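Local atomic coordinates of putative oxidoreductase (PDB entry 3WJ7), a protein that probably acts as an NAD(P)-dependent oxidoreductase of the short-chain dehydrogenase/reductase (SDR) family, binding its nicotinamide coenzyme on a Rossmann fold. Residues A[162-166]-A[177-181]; A[217-222]-A[319-324]; A[127-133]-A[304-308]; A[40-44]-A[73-78]. The contacts are given in a common frame with arbitrary orientation. Numbering follows the deposited sequence.

Contact 1: residues A[162-166]-A[177-181]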
loop_
_atom_site.group_PDB
_atom_site.type_symbol
_atom_site.label_atom_id
_atom_site.label_comp_id
_atom_site.label_asym_id
_atom_site.label_seq_id
_atom_site.Cartn_x
_atom_site.Cartn_y
_atom_site.Cartn_z
ATOM N N GLU A 162 -0.226 15.304 12.226
ATOM C CA GLU A 162 -0.072 16.116 13.423
ATOM C C GLU A 162 1.422 16.420 13.637
ATOM O O GLU A 162 1.766 17.551 13.986
ATOM C CB GLU A 162 -0.708 15.495 14.683
ATOM C CG GLU A 162 -0.177 16.138 15.961
ATOM C CD GLU A 162 -0.912 15.717 17.223
ATOM O OE1 GLU A 162 -0.298 15.084 18.115
ATOM O OE2 GLU A 162 -2.112 16.011 17.340
ATOM N N GLN A 163 2.304 15.443 13.439
ATOM C CA GLN A 163 3.742 15.704 13.670
ATOM C C GLN A 163 4.244 16.789 12.737
ATOM O O GLN A 163 5.052 17.610 13.148
ATOM C CB GLN A 163 4.623 14.460 13.555
ATOM C CG GLN A 163 4.446 13.456 14.695
ATOM C CD GLN A 163 4.708 14.055 16.074
ATOM O OE1 GLN A 163 3.824 14.102 16.914
ATOM N NE2 GLN A 163 5.931 14.523 16.302
ATOM N N GLU A 164 3.739 16.810 11.501
ATOM C CA GLU A 164 4.084 17.867 10.580
ATOM C C GLU A 164 3.720 19.251 11.114
ATOM O O GLU A 164 4.511 20.178 11.051
ATOM C CB GLU A 164 3.405 17.659 9.235
ATOM C CG GLU A 164 4.285 16.998 8.213
ATOM C CD GLU A 164 5.129 17.984 7.387
ATOM O OE1 GLU A 164 5.788 18.921 7.947
ATOM O OE2 GLU A 164 5.148 17.794 6.139
ATOM N N VAL A 165 2.497 19.395 11.607
ATOM C CA VAL A 165 2.086 20.658 12.139
ATOM C C VAL A 165 3.026 21.037 13.296
ATOM O O VAL A 165 3.533 22.173 13.327
ATOM C CB VAL A 165 0.601 20.639 12.537
ATOM C CG1 VAL A 165 0.235 21.956 13.198
ATOM C CG2 VAL A 165 -0.280 20.407 11.316
ATOM N N LEU A 166 3.289 20.111 14.227
ATOM C CA LEU A 166 4.212 20.446 15.344
ATOM C C LEU A 166 5.619 20.859 14.859
ATOM O O LEU A 166 6.284 21.672 15.527
ATOM C CB LEU A 166 4.308 19.346 16.428
ATOM C CG LEU A 166 2.979 19.087 17.132
ATOM C CD1 LEU A 166 2.978 17.756 17.861
ATOM C CD2 LEU A 166 2.595 20.206 18.077
ATOM N N ILE A 177 -2.850 26.380 16.511
ATOM C CA ILE A 177 -3.365 25.768 17.711
ATOM C C ILE A 177 -4.001 24.468 17.252
ATOM O O ILE A 177 -4.747 24.464 16.263
ATOM C CB ILE A 177 -4.462 26.666 18.291
ATOM C CG1 ILE A 177 -3.854 27.966 18.838
ATOM C CG2 ILE A 177 -5.341 25.899 19.267
ATOM C CD1 ILE A 177 -4.844 29.094 19.165
ATOM N N ILE A 178 -3.726 23.370 17.967
ATOM C CA ILE A 178 -4.248 22.043 17.621
ATOM C C ILE A 178 -5.369 21.546 18.538
ATOM O O ILE A 178 -5.280 21.565 19.774
ATOM C CB ILE A 178 -3.147 20.969 17.645
ATOM C CG1 ILE A 178 -1.958 21.422 16.816
ATOM C CG2 ILE A 178 -3.701 19.592 17.196
ATOM C CD1 ILE A 178 -0.776 20.461 16.880
ATOM N N VAL A 179 -6.368 20.977 17.885
ATOM C CA VAL A 179 -7.535 20.406 18.487
ATOM C C VAL A 179 -7.553 18.898 18.084
ATOM O O VAL A 179 -7.176 18.525 16.957
ATOM C CB VAL A 179 -8.671 21.291 17.955
ATOM C CG1 VAL A 179 -9.857 20.555 17.390
ATOM C CG2 VAL A 179 -9.018 22.414 18.951
ATOM N N ASN A 180 -7.917 18.039 19.024
ATOM C CA ASN A 180 -7.987 16.598 18.864
ATOM C C ASN A 180 -9.396 16.099 19.289
ATOM O O ASN A 180 -9.609 15.693 20.426
ATOM C CB ASN A 180 -6.924 15.924 19.741
ATOM C CG ASN A 180 -5.495 16.391 19.436
ATOM O OD1 ASN A 180 -4.726 15.676 18.770
ATOM N ND2 ASN A 180 -5.119 17.566 19.940
ATOM N N PRO A 181 -10.376 16.148 18.389
ATOM C CA PRO A 181 -11.699 15.581 18.670
ATOM C C PRO A 181 -11.632 14.061 18.883
ATOM O O PRO A 181 -10.758 13.410 18.327
ATOM C CB PRO A 181 -12.470 15.821 17.378
ATOM C CG PRO A 181 -11.653 16.783 16.569
ATOM C CD PRO A 181 -10.241 16.606 16.999
#

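Contact 2: residues A[217-222]-A[319-324]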
loop_
_atom_site.group_PDB
_atom_site.type_symbol
_atom_site.label_atom_id
_atom_site.label_comp_id
_atom_site.label_asym_id
_atom_site.label_seq_id
_atom_site.Cartn_x
_atom_site.Cartn_y
_atom_site.Cartn_z
ATOM N N ILE A 217 -17.023 9.083 22.960
ATOM C CA ILE A 217 -18.005 9.741 22.098
ATOM C C ILE A 217 -18.266 11.193 22.492
ATOM O O ILE A 217 -18.259 11.540 23.674
ATOM C CB ILE A 217 -19.288 8.906 22.017
ATOM C CG1 ILE A 217 -18.990 7.783 21.019
ATOM C CG2 ILE A 217 -20.471 9.726 21.507
ATOM C CD1 ILE A 217 -19.856 6.596 21.190
ATOM N N VAL A 218 -18.473 12.038 21.489
ATOM C CA VAL A 218 -18.560 13.451 21.695
ATOM C C VAL A 218 -19.547 13.998 20.730
ATOM O O VAL A 218 -19.536 13.630 19.567
ATOM C CB VAL A 218 -17.207 14.153 21.451
ATOM C CG1 VAL A 218 -16.670 13.872 20.035
ATOM C CG2 VAL A 218 -17.343 15.634 21.723
ATOM N N HIS A 219 -20.417 14.875 21.211
ATOM C CA HIS A 219 -21.397 15.475 20.340
ATOM C C HIS A 219 -20.636 16.273 19.286
ATOM O O HIS A 219 -19.696 16.986 19.614
ATOM C CB HIS A 219 -22.355 16.375 21.129
ATOM C CG HIS A 219 -23.646 16.617 20.428
ATOM N ND1 HIS A 219 -23.723 17.327 19.247
ATOM C CD2 HIS A 219 -24.902 16.200 20.708
ATOM C CE1 HIS A 219 -24.978 17.322 18.820
ATOM N NE2 HIS A 219 -25.713 16.653 19.692
ATOM N N VAL A 220 -21.038 16.117 18.031
ATOM C CA VAL A 220 -20.460 16.833 16.902
ATOM C C VAL A 220 -20.524 18.343 17.104
ATOM O O VAL A 220 -19.590 19.071 16.738
ATOM C CB VAL A 220 -21.124 16.420 15.559
ATOM C CG1 VAL A 220 -22.504 17.034 15.413
ATOM C CG2 VAL A 220 -20.285 16.847 14.371
ATOM N N ASP A 221 -21.613 18.817 17.704
ATOM C CA ASP A 221 -21.780 20.274 17.974
ATOM C C ASP A 221 -20.854 20.753 19.082
ATOM O O ASP A 221 -20.517 21.918 19.165
ATOM C CB ASP A 221 -23.242 20.611 18.259
ATOM C CG ASP A 221 -24.119 20.514 16.990
ATOM O OD1 ASP A 221 -23.599 20.837 15.913
ATOM O OD2 ASP A 221 -25.314 20.122 17.053
ATOM N N ASP A 222 -20.413 19.829 19.914
ATOM C CA ASP A 222 -19.487 20.165 20.955
ATOM C C ASP A 222 -18.098 20.230 20.418
ATOM O O ASP A 222 -17.348 21.088 20.856
ATOM C CB ASP A 222 -19.578 19.189 22.113
ATOM C CG ASP A 222 -20.812 19.407 22.920
ATOM O OD1 ASP A 222 -21.313 20.550 22.919
ATOM O OD2 ASP A 222 -21.324 18.446 23.513
ATOM N N TYR A 319 -14.626 24.547 27.764
ATOM C CA TYR A 319 -15.301 23.544 26.930
ATOM C C TYR A 319 -16.269 22.721 27.758
ATOM O O TYR A 319 -15.886 22.213 28.799
ATOM C CB TYR A 319 -14.205 22.616 26.392
ATOM C CG TYR A 319 -14.657 21.408 25.625
ATOM C CD1 TYR A 319 -15.444 21.535 24.463
ATOM C CD2 TYR A 319 -14.266 20.147 26.026
ATOM C CE1 TYR A 319 -15.849 20.418 23.739
ATOM C CE2 TYR A 319 -14.646 19.022 25.315
ATOM C CZ TYR A 319 -15.413 19.167 24.168
ATOM O OH TYR A 319 -15.802 18.063 23.522
ATOM N N ALA A 320 -17.510 22.553 27.310
ATOM C CA ALA A 320 -18.517 21.877 28.171
ATOM C C ALA A 320 -19.295 20.848 27.377
ATOM O O ALA A 320 -20.420 21.113 26.964
ATOM C CB ALA A 320 -19.478 22.906 28.817
ATOM N N PRO A 321 -18.701 19.669 27.145
ATOM C CA PRO A 321 -19.363 18.654 26.302
ATOM C C PRO A 321 -20.649 18.112 26.957
ATOM O O PRO A 321 -20.652 17.836 28.136
ATOM C CB PRO A 321 -18.299 17.544 26.183
ATOM C CG PRO A 321 -17.505 17.688 27.430
ATOM C CD PRO A 321 -17.477 19.152 27.775
ATOM N N ARG A 322 -21.741 17.990 26.208
ATOM C CA ARG A 322 -22.939 17.385 26.767
ATOM C C ARG A 322 -22.724 15.871 26.824
ATOM O O ARG A 322 -21.725 15.371 26.319
ATOM C CB ARG A 322 -24.220 17.868 26.062
ATOM C CG ARG A 322 -24.508 17.260 24.710
ATOM C CD ARG A 322 -24.105 18.228 23.622
ATOM N NE ARG A 322 -25.201 18.756 22.813
ATOM C CZ ARG A 322 -25.041 19.782 21.984
ATOM N NH1 ARG A 322 -23.845 20.384 21.881
ATOM N NH2 ARG A 322 -26.056 20.205 21.250
ATOM N N PRO A 323 -23.578 15.133 27.534
ATOM C CA PRO A 323 -23.183 13.711 27.660
ATOM C C PRO A 323 -23.445 12.888 26.388
ATOM O O PRO A 323 -24.124 13.379 25.464
ATOM C CB PRO A 323 -24.041 13.216 28.819
ATOM C CG PRO A 323 -25.210 14.157 28.883
ATOM C CD PRO A 323 -24.726 15.488 28.394
ATOM N N ALA A 324 -22.914 11.657 26.342
ATOM C CA ALA A 324 -22.964 10.810 25.129
ATOM C C ALA A 324 -24.393 10.447 24.724
ATOM O O ALA A 324 -24.705 10.333 23.540
ATOM C CB ALA A 324 -22.153 9.540 25.313
#

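Contact 3: residues A[127-133]-A[304-308]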
loop_
_atom_site.group_PDB
_atom_site.type_symbol
_atom_site.label_atom_id
_atom_site.label_comp_id
_atom_site.label_asym_id
_atom_site.label_seq_id
_atom_site.Cartn_x
_atom_site.Cartn_y
_atom_site.Cartn_z
ATOM N N VAL A 127 -7.921 12.399 18.322
ATOM C CA VAL A 127 -7.312 11.534 19.338
ATOM C C VAL A 127 -6.515 10.380 18.700
ATOM O O VAL A 127 -5.658 9.783 19.378
ATOM C CB VAL A 127 -8.309 10.985 20.372
ATOM C CG1 VAL A 127 -8.881 12.123 21.187
ATOM C CG2 VAL A 127 -9.399 10.128 19.714
ATOM N N ALA A 128 -6.769 10.073 17.412
ATOM C CA ALA A 128 -6.023 8.979 16.767
ATOM C C ALA A 128 -4.530 9.299 16.642
ATOM O O ALA A 128 -3.711 8.417 16.580
ATOM C CB ALA A 128 -6.638 8.616 15.440
ATOM N N ALA A 129 -4.187 10.571 16.618
ATOM C CA ALA A 129 -2.797 11.009 16.682
ATOM C C ALA A 129 -2.148 10.913 18.059
ATOM O O ALA A 129 -0.940 11.194 18.184
ATOM C CB ALA A 129 -2.681 12.440 16.166
ATOM N N LEU A 130 -2.913 10.559 19.097
ATOM C CA LEU A 130 -2.386 10.691 20.466
ATOM C C LEU A 130 -1.963 9.350 21.070
ATOM O O LEU A 130 -2.162 8.310 20.450
ATOM C CB LEU A 130 -3.397 11.357 21.377
ATOM C CG LEU A 130 -3.880 12.760 21.017
ATOM C CD1 LEU A 130 -4.650 13.321 22.180
ATOM C CD2 LEU A 130 -2.782 13.705 20.669
ATOM N N GLY A 131 -1.364 9.379 22.269
ATOM C CA GLY A 131 -0.862 8.159 22.924
ATOM C C GLY A 131 -1.940 7.472 23.741
ATOM O O GLY A 131 -2.960 8.075 24.020
ATOM N N LEU A 132 -1.719 6.208 24.100
ATOM C CA LEU A 132 -2.625 5.479 24.985
ATOM C C LEU A 132 -1.968 4.927 26.236
ATOM O O LEU A 132 -0.786 4.572 26.245
ATOM C CB LEU A 132 -3.288 4.315 24.259
ATOM C CG LEU A 132 -4.148 4.727 23.081
ATOM C CD1 LEU A 132 -4.463 3.522 22.198
ATOM C CD2 LEU A 132 -5.409 5.427 23.566
ATOM N N ARG A 133 -2.782 4.813 27.272
ATOM C CA ARG A 133 -2.409 4.155 28.500
ATOM C C ARG A 133 -2.807 2.668 28.487
ATOM O O ARG A 133 -3.698 2.249 27.728
ATOM C CB ARG A 133 -3.098 4.874 29.638
ATOM C CG ARG A 133 -2.351 6.107 30.111
ATOM C CD ARG A 133 -3.237 6.878 31.064
ATOM N NE ARG A 133 -2.482 7.569 32.109
ATOM C CZ ARG A 133 -2.078 6.998 33.236
ATOM N NH1 ARG A 133 -2.325 5.715 33.471
ATOM N NH2 ARG A 133 -1.403 7.710 34.116
ATOM N N LYS A 304 -6.016 -1.859 23.718
ATOM C CA LYS A 304 -6.032 -0.755 24.693
ATOM C C LYS A 304 -7.297 0.038 24.502
ATOM O O LYS A 304 -7.772 0.178 23.386
ATOM C CB LYS A 304 -4.812 0.165 24.547
ATOM C CG LYS A 304 -3.434 -0.495 24.728
ATOM C CD LYS A 304 -2.366 0.569 24.601
ATOM C CE LYS A 304 -1.149 0.093 23.842
ATOM N NZ LYS A 304 -0.019 -0.176 24.774
ATOM N N LEU A 305 -7.887 0.499 25.597
ATOM C CA LEU A 305 -9.096 1.288 25.491
ATOM C C LEU A 305 -8.747 2.694 24.973
ATOM O O LEU A 305 -7.744 3.282 25.367
ATOM C CB LEU A 305 -9.814 1.368 26.833
ATOM C CG LEU A 305 -10.057 0.073 27.622
ATOM C CD1 LEU A 305 -10.823 0.347 28.913
ATOM C CD2 LEU A 305 -10.748 -0.996 26.787
ATOM N N MET A 306 -9.578 3.220 24.081
ATOM C CA MET A 306 -9.388 4.554 23.558
ATOM C C MET A 306 -10.109 5.573 24.443
ATOM O O MET A 306 -11.138 6.157 24.076
ATOM C CB MET A 306 -9.861 4.617 22.109
ATOM C CG MET A 306 -8.980 3.824 21.165
ATOM S SD MET A 306 -9.122 4.533 19.516
ATOM C CE MET A 306 -8.127 6.079 19.521
ATOM N N PHE A 307 -9.553 5.776 25.622
ATOM C CA PHE A 307 -10.193 6.582 26.651
ATOM C C PHE A 307 -9.357 7.836 26.838
ATOM O O PHE A 307 -8.120 7.770 26.908
ATOM C CB PHE A 307 -10.299 5.753 27.915
ATOM C CG PHE A 307 -11.563 4.911 28.008
ATOM C CD1 PHE A 307 -12.410 4.722 26.900
ATOM C CD2 PHE A 307 -11.892 4.279 29.214
ATOM C CE1 PHE A 307 -13.565 3.952 26.999
ATOM C CE2 PHE A 307 -13.049 3.498 29.319
ATOM C CZ PHE A 307 -13.883 3.335 28.208
ATOM N N PHE A 308 -10.007 8.991 26.830
ATOM C CA PHE A 308 -9.263 10.254 26.837
ATOM C C PHE A 308 -9.917 11.202 27.774
ATOM O O PHE A 308 -11.128 11.140 27.937
ATOM C CB PHE A 308 -9.216 10.884 25.431
ATOM C CG PHE A 308 -8.454 10.072 24.446
ATOM C CD1 PHE A 308 -7.079 10.229 24.322
ATOM C CD2 PHE A 308 -9.095 9.102 23.700
ATOM C CE1 PHE A 308 -6.360 9.427 23.441
ATOM C CE2 PHE A 308 -8.381 8.302 22.801
ATOM C CZ PHE A 308 -7.008 8.467 22.688
HETATM O O HOH W 1 -6.353 0.948 28.222
#

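Contact 4: residues A[40-44]-A[73-78]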
loop_
_atom_site.group_PDB
_atom_site.type_symbol
_atom_site.label_atom_id
_atom_site.label_comp_id
_atom_site.label_asym_id
_atom_site.label_seq_id
_atom_site.Cartn_x
_atom_site.Cartn_y
_atom_site.Cartn_z
ATOM N N LEU A 40 -17.207 34.020 6.264
ATOM C CA LEU A 40 -16.687 32.743 5.799
ATOM C C LEU A 40 -16.301 32.650 4.314
ATOM O O LEU A 40 -16.944 33.215 3.424
ATOM C CB LEU A 40 -17.657 31.636 6.173
ATOM C CG LEU A 40 -17.924 31.345 7.659
ATOM C CD1 LEU A 40 -18.853 30.148 7.753
ATOM C CD2 LEU A 40 -16.664 31.041 8.465
ATOM N N ARG A 41 -15.198 31.959 4.069
ATOM C CA ARG A 41 -14.884 31.438 2.750
ATOM C C ARG A 41 -14.684 29.900 2.906
ATOM O O ARG A 41 -14.047 29.426 3.840
ATOM C CB ARG A 41 -13.651 32.146 2.155
ATOM C CG ARG A 41 -13.243 31.639 0.755
ATOM C CD ARG A 41 -12.013 32.359 0.175
ATOM N NE ARG A 41 -12.232 33.791 0.118
ATOM C CZ ARG A 41 -11.297 34.726 0.154
ATOM N NH1 ARG A 41 -10.008 34.417 0.254
ATOM N NH2 ARG A 41 -11.672 36.001 0.127
ATOM N N LEU A 42 -15.237 29.111 2.013
ATOM C CA LEU A 42 -15.206 27.669 2.213
ATOM C C LEU A 42 -14.406 27.067 1.076
ATOM O O LEU A 42 -14.758 27.257 -0.064
ATOM C CB LEU A 42 -16.635 27.114 2.259
ATOM C CG LEU A 42 -17.572 27.758 3.308
ATOM C CD1 LEU A 42 -18.957 27.151 3.294
ATOM C CD2 LEU A 42 -17.038 27.753 4.730
ATOM N N LEU A 43 -13.303 26.394 1.362
ATOM C CA LEU A 43 -12.578 25.733 0.297
ATOM C C LEU A 43 -13.309 24.433 0.019
ATOM O O LEU A 43 -13.661 23.713 0.952
ATOM C CB LEU A 43 -11.130 25.458 0.685
ATOM C CG LEU A 43 -10.241 24.855 -0.401
ATOM C CD1 LEU A 43 -9.704 25.907 -1.383
ATOM C CD2 LEU A 43 -9.084 24.076 0.224
ATOM N N VAL A 44 -13.582 24.183 -1.256
ATOM C CA VAL A 44 -14.190 22.925 -1.720
ATOM C C VAL A 44 -13.425 22.369 -2.926
ATOM O O VAL A 44 -12.739 23.131 -3.640
ATOM C CB VAL A 44 -15.633 23.145 -2.180
ATOM C CG1 VAL A 44 -16.518 23.586 -1.016
ATOM C CG2 VAL A 44 -15.661 24.153 -3.331
ATOM N N PRO A 73 -4.787 31.947 -3.994
ATOM C CA PRO A 73 -6.065 32.601 -4.293
ATOM C C PRO A 73 -7.067 32.461 -3.171
ATOM O O PRO A 73 -7.789 33.409 -2.868
ATOM C CB PRO A 73 -6.582 31.808 -5.499
ATOM C CG PRO A 73 -5.353 31.375 -6.207
ATOM C CD PRO A 73 -4.287 31.191 -5.159
ATOM N N ALA A 74 -7.152 31.273 -2.579
ATOM C CA ALA A 74 -8.161 31.047 -1.535
ATOM C C ALA A 74 -7.772 31.709 -0.235
ATOM O O ALA A 74 -8.632 32.047 0.513
ATOM C CB ALA A 74 -8.366 29.572 -1.283
ATOM N N LEU A 75 -6.478 31.867 0.032
ATOM C CA LEU A 75 -6.012 32.462 1.254
ATOM C C LEU A 75 -5.802 33.996 1.122
ATOM O O LEU A 75 -5.476 34.684 2.105
ATOM C CB LEU A 75 -4.709 31.780 1.706
ATOM C CG LEU A 75 -4.714 30.349 2.241
ATOM C CD1 LEU A 75 -3.473 29.571 1.789
ATOM C CD2 LEU A 75 -4.867 30.328 3.753
ATOM N N LYS A 76 -6.015 34.554 -0.067
ATOM C CA LYS A 76 -5.963 36.032 -0.169
ATOM C C LYS A 76 -6.988 36.718 0.751
ATOM O O LYS A 76 -8.177 36.401 0.721
ATOM C CB LYS A 76 -6.114 36.463 -1.629
ATOM C CG LYS A 76 -6.075 37.954 -1.870
ATOM C CD LYS A 76 -5.990 38.196 -3.361
ATOM C CE LYS A 76 -6.702 39.479 -3.733
ATOM N NZ LYS A 76 -6.507 39.724 -5.186
ATOM N N GLY A 77 -6.502 37.615 1.608
ATOM C CA GLY A 77 -7.338 38.419 2.517
ATOM C C GLY A 77 -7.821 37.672 3.745
ATOM O O GLY A 77 -8.744 38.139 4.443
ATOM N N VAL A 78 -7.216 36.504 4.012
ATOM C CA VAL A 78 -7.660 35.598 5.109
ATOM C C VAL A 78 -6.893 35.809 6.436
ATOM O O VAL A 78 -5.693 35.700 6.473
ATOM C CB VAL A 78 -7.558 34.106 4.666
ATOM C CG1 VAL A 78 -7.794 33.150 5.839
ATOM C CG2 VAL A 78 -8.500 33.813 3.489
#

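Contact 1: residues A[162-166]-A[177-181]
Helix 153-172 and strand 176-185 are the last two elements of a beta-alpha-beta crossover in the Rossmann fold. Strand 120-124 is the first, and it lies parallel to strand 176-185 in the sheet. Within the crossover the helix runs back over the strand. The short segments 162-166 and 177-181 are 160° apart in direction, and their axes approach to 10.2 Å. Only 178 Å² is buried between them, because few side chains span the gap. Ile178 is the main one. Its m,t rotamer sends CD1 out from the strand to the helix, where it meets Val165 CG1 at 4.1 Å and Leu166 CD2 at 3.6 Å. Val165 points its CB toward the strand. The CB of Leu166 points sideways, but its m,t conformation brings the end of the side chain back over Ile178. Ile177 and Val179 alternate with Ile178 and point away, onto helix 220-233 on the other side of the sheet. Glu162 takes a t,t conformation, so its chain is extended and the buried carboxylate reaches the strand side. There OE2 is hydrogen-bonded to Ser125 OG, just past the end of strand 120-124. The gamma methyl of Ile178 packs against the same carboxylate: Glu162 OE2 is 3.9 Å from Ile178 CG2.

Contact 2: residues A[217-222]-A[319-324]
The Val-His-Val-Asp-Asp sequence of extended SDR proteins lies here, where strand 214-219 runs directly into helix 220-233. His219 is the N-cap of that helix, and its ND1 accepts from Asp221 N at 3.0 Å. The loop 319-324, between the last two helices of the chain, packs over this junction. Tyr319 comes first. Its ring edge faces the helix backbone, with CE1 3.3 Å from Asp222 O. Its OH lies 3.4 Å from Val218 CG2 and is hydrogen-bonded to Gly243 O. Pro321 follows, its CA 3.4 Å from Asp222 OD2. Arg322 makes most of the polar contact. Its N donates to Asp222 OD2 at 2.8 Å, although the position of that oxygen is less certain. Its side chain then folds back to the same carboxylate, and NH1 forms a salt bridge to Asp222 OD1 at 2.7 Å. The guanidinium also lies flat on the His219 ring, with centres 3.7 Å apart and planes at 18°. The other ring nitrogen, His219 NE2, is hydrogen-bonded to Asp330 OD2 of the last helix. Pro323 occupies the N-cap position of that helix, 324-337. Ala324 begins it and meets the strand through an apolar contact, its CB 4.2 Å from Ile217 CG2.

Contact 3: residues A[127-133]-A[304-308]
The ring of Phe308 packs into a largely apolar pocket lined by the loop that follows strand 120-124. As in other SDR enzymes, this loop probably borders the active-site region. Val127 covers one ring face: its CB is 3.7 Å from the ring centroid of Phe308 and 14° off the ring normal, a CH-pi contact. Leu130 CB approaches Phe308 CE1 at 4.1 Å, and Leu132 CD2 reaches Phe308 CZ at 3.5 Å. Val127 CG2 also meets Met306 CE at 4.2 Å. Residues 127-129 form a 3-10 turn, with Leu130 N bonded to Val127 O at 2.9 Å. The contact joins the Rossmann core to the C-terminal part of the chain, where 304-308 lies in the loop between helices 296-302 and 311-317. Met306 is the centre of an inverse gamma turn, whose Phe307 N to Leu305 O bond is weak at 3.1 Å. Lys304 lays its aliphatic chain along the other loop, with CD 3.9 Å from Leu132 CB and 3.8 Å from Arg133 O. The guanidinium of Arg133 forms a salt bridge with Asp135. One water bridges the two backbones, donating to Arg133 O at 3.0 Å and accepting from Leu305 N at 3.1 Å.

Contact 4: residues A[40-44]-A[73-78]
Arg41 of strand 39-44 ties the N-terminal half of the Rossmann sheet to the short, weakly bonded helix 71-75 and the turn that leads into strand 78-83. The turn is type II, from Leu75 to Val78. Gly77 takes the positive phi (78°) of its third position, and Val78 N bonds to Leu75 O at 3.2 Å. Two carbonyls of this region accept from Arg41. Its NH1 donates to Ala74 O at 2.8 Å and to Lys76 O at 2.7 Å, so both hydrogens of that nitrogen are used. Each carbonyl lies at the edge of the guanidinium, near its plane, and the N-H...O angles are 158° and 167°. Beside these bonds, Arg41 NH1 is in van der Waals contact with Val78 CG2 at 3.6 Å. The rest of the group is satisfied as well. NH2 makes a salt bridge to Glu59 at the start of strand 59-62, and NE is also hydrogen-bonded. The Arg41 backbone bonds to Thr16 and Val18 in strand 15-18. Arg41 has t for both chi1 and chi2, so it stretches across to the turn. One apolar contact adds to this: Leu43 CD1 touches Ala74 CB at 3.9 Å.

From the N terminus, contact 4 closes first. It ties strand 39-44 to the turn before strand 78-83, within the first half of the Rossmann sheet. Contact 3 opens next, at 127-133. Contact 1 opens and closes inside its loop, joining helix 153-172 to the following strand. Contact 2 opens at 217-222, still within the loop of contact 3. Contact 3 closes at 304-308 and contact 2 at 319-324, so these two cross and bind the C-terminal part of the chain to the core at two places. Contacts 1 and 3 touch, through a probable hydrogen bond of Val127 N to Pro181 O. Contacts 3 and 4 lie on opposite sides of the chain's centre.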